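Local coordinates for protein probable hydrolase (Pseudomonas aeruginosa, PDB 3OM8) that is a probable alpha/beta-fold hydrolase that may act as a 3-oxoadipate enol-lactonase, at residues L76-D88 with I105-R117. Sequence-based numbering, arbitrary orientation.
Sequences LARLGEDVLELLD and IVGQWLALHAPQR
D88 OD2 is gripped by two nitrogens of R117, NH1 and NH2, each 2.9 Å away. The guanidinium meets the carboxylate end-on, the two planes only 14° apart; NH1 takes the syn lone pair of OD2, whereas NH2 lies nearly in line with its C-O bond. Two bends in the arginine chain, at chi2 and chi3, bring the guanidinium round, and L87 CB lies 3.3 Å from R117 NH2. The arginine also donates from NE and NH2 to the backbone oxygens of R93 and V92, and so links D88 with the connection into strand 95-100. L84 bridges R117 and the C-terminal part of helix 102-113: CD2 touches L110 CD2 and R117 CG, and CD1 rests on A114 CB at 3.8 Å. The two helices belong to the alpha/beta hydrolase fold, where helix 102-113 follows the probable nucleophile elbow around S101; the axes of segments 76-88 and 105-113 come within 9.1 Å and cross at -77°. At the crossing G80, with no side chain, sets its CA 3.7 Å from W109 CE3. W109 is a knob in the hole formed by L76, A77, G80 and E81. With CG anti to the backbone N (chi1 -170°), the indole reaches across to the other helix; A77 CA sits over one face and H113 ND1 over the opposite face, both displaced toward the rim. A hydrogen bond from H113 ND1 to W109 O, which also accepts from H113 N, holds the imidazole there. L76 runs past the pyrrole end, CG 3.7 Å from W109 CD1, and its CD1 packs on I105 CG2. Deeper in, towards the sheet, V106 CG1 meets V83 CG2 at 4.0 Å, while V83 CG1 touches L110 CD1 and V83 also leans on Y59 of strand 55-59.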
# COMPACT_ATOMS: atom_id res chain seq x y z
N LEU B 76 -18.75 -17.55 -13.20
CA LEU B 76 -17.69 -16.59 -13.48
C LEU B 76 -17.27 -16.70 -14.94
O LEU B 76 -17.12 -15.69 -15.64
CB LEU B 76 -16.49 -16.83 -12.55
CG LEU B 76 -15.32 -15.85 -12.70
CD1 LEU B 76 -15.80 -14.40 -12.59
CD2 LEU B 76 -14.24 -16.15 -11.66
N ALA B 77 -17.09 -17.93 -15.40
CA ALA B 77 -16.62 -18.21 -16.75
C ALA B 77 -17.51 -17.54 -17.79
O ALA B 77 -17.03 -17.03 -18.80
CB ALA B 77 -16.56 -19.72 -16.98
N ARG B 78 -18.82 -17.57 -17.55
CA ARG B 78 -19.79 -16.96 -18.45
C ARG B 78 -19.65 -15.44 -18.47
O ARG B 78 -19.76 -14.82 -19.52
CB ARG B 78 -21.22 -17.34 -18.05
CG ARG B 78 -22.30 -16.79 -18.97
CD ARG B 78 -22.14 -17.29 -20.41
NE ARG B 78 -21.72 -16.20 -21.30
CZ ARG B 78 -21.54 -16.32 -22.61
NH1 ARG B 78 -21.16 -15.26 -23.31
NH2 ARG B 78 -21.73 -17.48 -23.22
N LEU B 79 -19.41 -14.84 -17.30
CA LEU B 79 -19.19 -13.39 -17.22
C LEU B 79 -17.90 -12.97 -17.95
O LEU B 79 -17.80 -11.87 -18.50
CB LEU B 79 -19.15 -12.93 -15.77
CG LEU B 79 -20.38 -13.20 -14.91
CD1 LEU B 79 -20.17 -12.66 -13.50
CD2 LEU B 79 -21.62 -12.59 -15.54
N GLY B 80 -16.91 -13.85 -17.95
CA GLY B 80 -15.68 -13.61 -18.68
C GLY B 80 -15.88 -13.76 -20.17
O GLY B 80 -15.35 -12.99 -20.97
N GLU B 81 -16.66 -14.77 -20.56
CA GLU B 81 -16.94 -15.00 -21.97
C GLU B 81 -17.68 -13.82 -22.61
O GLU B 81 -17.48 -13.52 -23.79
CB GLU B 81 -17.74 -16.30 -22.15
CG GLU B 81 -16.89 -17.55 -22.00
CD GLU B 81 -15.90 -17.73 -23.14
OE1 GLU B 81 -16.22 -17.32 -24.28
OE2 GLU B 81 -14.82 -18.30 -22.90
N ASP B 82 -18.52 -13.16 -21.82
CA ASP B 82 -19.20 -11.95 -22.28
C ASP B 82 -18.18 -10.92 -22.79
O ASP B 82 -18.35 -10.33 -23.86
CB ASP B 82 -20.05 -11.36 -21.16
CG ASP B 82 -21.31 -12.18 -20.86
OD1 ASP B 82 -21.61 -13.15 -21.60
OD2 ASP B 82 -22.01 -11.84 -19.88
N VAL B 83 -17.11 -10.71 -22.02
CA VAL B 83 -16.07 -9.77 -22.44
C VAL B 83 -15.40 -10.26 -23.72
O VAL B 83 -15.27 -9.52 -24.69
CB VAL B 83 -15.04 -9.51 -21.31
CG1 VAL B 83 -13.89 -8.66 -21.82
CG2 VAL B 83 -15.72 -8.85 -20.11
N LEU B 84 -15.01 -11.53 -23.74
CA LEU B 84 -14.36 -12.09 -24.91
C LEU B 84 -15.21 -11.92 -26.17
O LEU B 84 -14.67 -11.64 -27.24
CB LEU B 84 -14.01 -13.55 -24.69
CG LEU B 84 -13.02 -13.77 -23.55
CD1 LEU B 84 -12.64 -15.24 -23.44
CD2 LEU B 84 -11.78 -12.93 -23.76
N GLU B 85 -16.52 -12.07 -26.04
CA GLU B 85 -17.41 -11.94 -27.19
C GLU B 85 -17.58 -10.49 -27.63
O GLU B 85 -17.76 -10.20 -28.81
CB GLU B 85 -18.78 -12.59 -26.93
CG GLU B 85 -18.71 -14.10 -26.69
CD GLU B 85 -20.09 -14.77 -26.65
OE1 GLU B 85 -21.03 -14.27 -27.31
OE2 GLU B 85 -20.23 -15.80 -25.96
N LEU B 86 -17.53 -9.57 -26.66
CA LEU B 86 -17.47 -8.14 -26.98
C LEU B 86 -16.21 -7.84 -27.80
O LEU B 86 -16.27 -7.17 -28.83
CB LEU B 86 -17.44 -7.31 -25.70
CG LEU B 86 -18.75 -7.06 -24.98
CD1 LEU B 86 -18.47 -6.33 -23.68
CD2 LEU B 86 -19.68 -6.24 -25.86
N LEU B 87 -15.08 -8.34 -27.32
CA LEU B 87 -13.81 -8.09 -28.01
C LEU B 87 -13.87 -8.67 -29.42
O LEU B 87 -13.50 -8.00 -30.38
CB LEU B 87 -12.62 -8.66 -27.22
CG LEU B 87 -12.31 -7.97 -25.88
CD1 LEU B 87 -11.09 -8.56 -25.20
CD2 LEU B 87 -12.12 -6.47 -26.04
N ASP B 88 -14.38 -9.89 -29.54
CA ASP B 88 -14.53 -10.53 -30.85
C ASP B 88 -15.38 -9.66 -31.77
O ASP B 88 -15.04 -9.47 -32.94
CB ASP B 88 -15.16 -11.92 -30.71
CG ASP B 88 -14.27 -12.89 -29.96
OD1 ASP B 88 -14.74 -14.00 -29.60
OD2 ASP B 88 -13.09 -12.56 -29.73
N ILE B 105 -13.02 -9.43 -10.57
CA ILE B 105 -13.02 -10.89 -10.55
C ILE B 105 -13.05 -11.40 -11.99
O ILE B 105 -12.33 -12.34 -12.36
CB ILE B 105 -14.22 -11.47 -9.75
CG1 ILE B 105 -14.29 -10.88 -8.34
CG2 ILE B 105 -14.10 -12.98 -9.66
CD1 ILE B 105 -15.42 -11.52 -7.47
N VAL B 106 -13.88 -10.77 -12.82
CA VAL B 106 -13.84 -11.04 -14.25
C VAL B 106 -12.43 -10.82 -14.79
O VAL B 106 -11.93 -11.61 -15.60
CB VAL B 106 -14.86 -10.17 -15.01
CG1 VAL B 106 -14.76 -10.43 -16.51
CG2 VAL B 106 -16.28 -10.46 -14.52
N GLY B 107 -11.78 -9.75 -14.34
CA GLY B 107 -10.41 -9.47 -14.73
C GLY B 107 -9.46 -10.61 -14.43
O GLY B 107 -8.71 -11.05 -15.30
N GLN B 108 -9.49 -11.09 -13.19
CA GLN B 108 -8.60 -12.18 -12.81
C GLN B 108 -8.87 -13.42 -13.66
O GLN B 108 -7.92 -14.12 -14.06
CB GLN B 108 -8.77 -12.51 -11.33
CG GLN B 108 -8.38 -11.38 -10.39
CD GLN B 108 -8.98 -11.55 -9.02
OE1 GLN B 108 -8.57 -12.42 -8.26
NE2 GLN B 108 -9.97 -10.72 -8.70
N TRP B 109 -10.14 -13.68 -13.95
CA TRP B 109 -10.54 -14.81 -14.79
C TRP B 109 -9.99 -14.68 -16.21
O TRP B 109 -9.44 -15.64 -16.76
CB TRP B 109 -12.07 -14.96 -14.84
CG TRP B 109 -12.52 -16.23 -15.50
CD1 TRP B 109 -12.79 -17.42 -14.89
CD2 TRP B 109 -12.73 -16.46 -16.91
NE1 TRP B 109 -13.15 -18.36 -15.82
CE2 TRP B 109 -13.13 -17.80 -17.06
CE3 TRP B 109 -12.62 -15.65 -18.05
CZ2 TRP B 109 -13.42 -18.35 -18.31
CZ3 TRP B 109 -12.91 -16.21 -19.29
CH2 TRP B 109 -13.30 -17.54 -19.41
N LEU B 110 -10.14 -13.51 -16.81
CA LEU B 110 -9.61 -13.30 -18.15
C LEU B 110 -8.09 -13.53 -18.18
O LEU B 110 -7.56 -14.12 -19.12
CB LEU B 110 -9.95 -11.90 -18.66
CG LEU B 110 -11.44 -11.67 -18.88
CD1 LEU B 110 -11.77 -10.19 -18.98
CD2 LEU B 110 -11.90 -12.41 -20.13
N ALA B 111 -7.40 -13.07 -17.14
CA ALA B 111 -5.95 -13.22 -17.09
C ALA B 111 -5.58 -14.69 -16.97
O ALA B 111 -4.54 -15.12 -17.46
CB ALA B 111 -5.36 -12.43 -15.94
N LEU B 112 -6.44 -15.46 -16.32
CA LEU B 112 -6.18 -16.89 -16.15
C LEU B 112 -6.55 -17.72 -17.38
O LEU B 112 -5.85 -18.67 -17.72
CB LEU B 112 -6.91 -17.42 -14.91
CG LEU B 112 -6.31 -17.02 -13.56
CD1 LEU B 112 -7.29 -17.29 -12.44
CD2 LEU B 112 -4.99 -17.74 -13.33
N HIS B 113 -7.63 -17.35 -18.06
CA HIS B 113 -8.19 -18.22 -19.08
C HIS B 113 -8.06 -17.70 -20.50
O HIS B 113 -8.13 -18.47 -21.46
CB HIS B 113 -9.65 -18.56 -18.74
CG HIS B 113 -9.80 -19.32 -17.46
ND1 HIS B 113 -10.15 -18.72 -16.27
CD2 HIS B 113 -9.60 -20.63 -17.18
CE1 HIS B 113 -10.17 -19.63 -15.31
NE2 HIS B 113 -9.85 -20.80 -15.84
N ALA B 114 -7.85 -16.40 -20.63
CA ALA B 114 -7.65 -15.79 -21.95
C ALA B 114 -6.55 -14.72 -21.93
O ALA B 114 -6.75 -13.60 -22.42
CB ALA B 114 -8.96 -15.23 -22.46
N PRO B 115 -5.37 -15.06 -21.37
CA PRO B 115 -4.31 -14.07 -21.16
C PRO B 115 -3.93 -13.38 -22.46
O PRO B 115 -3.65 -12.18 -22.46
CB PRO B 115 -3.13 -14.92 -20.66
CG PRO B 115 -3.45 -16.32 -21.04
CD PRO B 115 -4.95 -16.42 -21.02
N GLN B 116 -3.94 -14.12 -23.56
CA GLN B 116 -3.57 -13.59 -24.87
C GLN B 116 -4.47 -12.45 -25.35
O GLN B 116 -4.14 -11.75 -26.31
CB GLN B 116 -3.56 -14.72 -25.91
CG GLN B 116 -4.94 -15.18 -26.36
CD GLN B 116 -5.63 -16.15 -25.39
OE1 GLN B 116 -5.08 -16.50 -24.34
NE2 GLN B 116 -6.83 -16.58 -25.75
N ARG B 117 -5.61 -12.26 -24.68
CA ARG B 117 -6.54 -11.18 -25.02
C ARG B 117 -6.32 -9.94 -24.15
O ARG B 117 -6.92 -8.89 -24.40
CB ARG B 117 -8.00 -11.65 -24.87
CG ARG B 117 -8.37 -12.95 -25.59
CD ARG B 117 -8.19 -12.87 -27.09
NE ARG B 117 -9.01 -11.83 -27.72
CZ ARG B 117 -10.21 -12.03 -28.25
NH1 ARG B 117 -10.75 -13.24 -28.22
NH2 ARG B 117 -10.87 -11.02 -28.79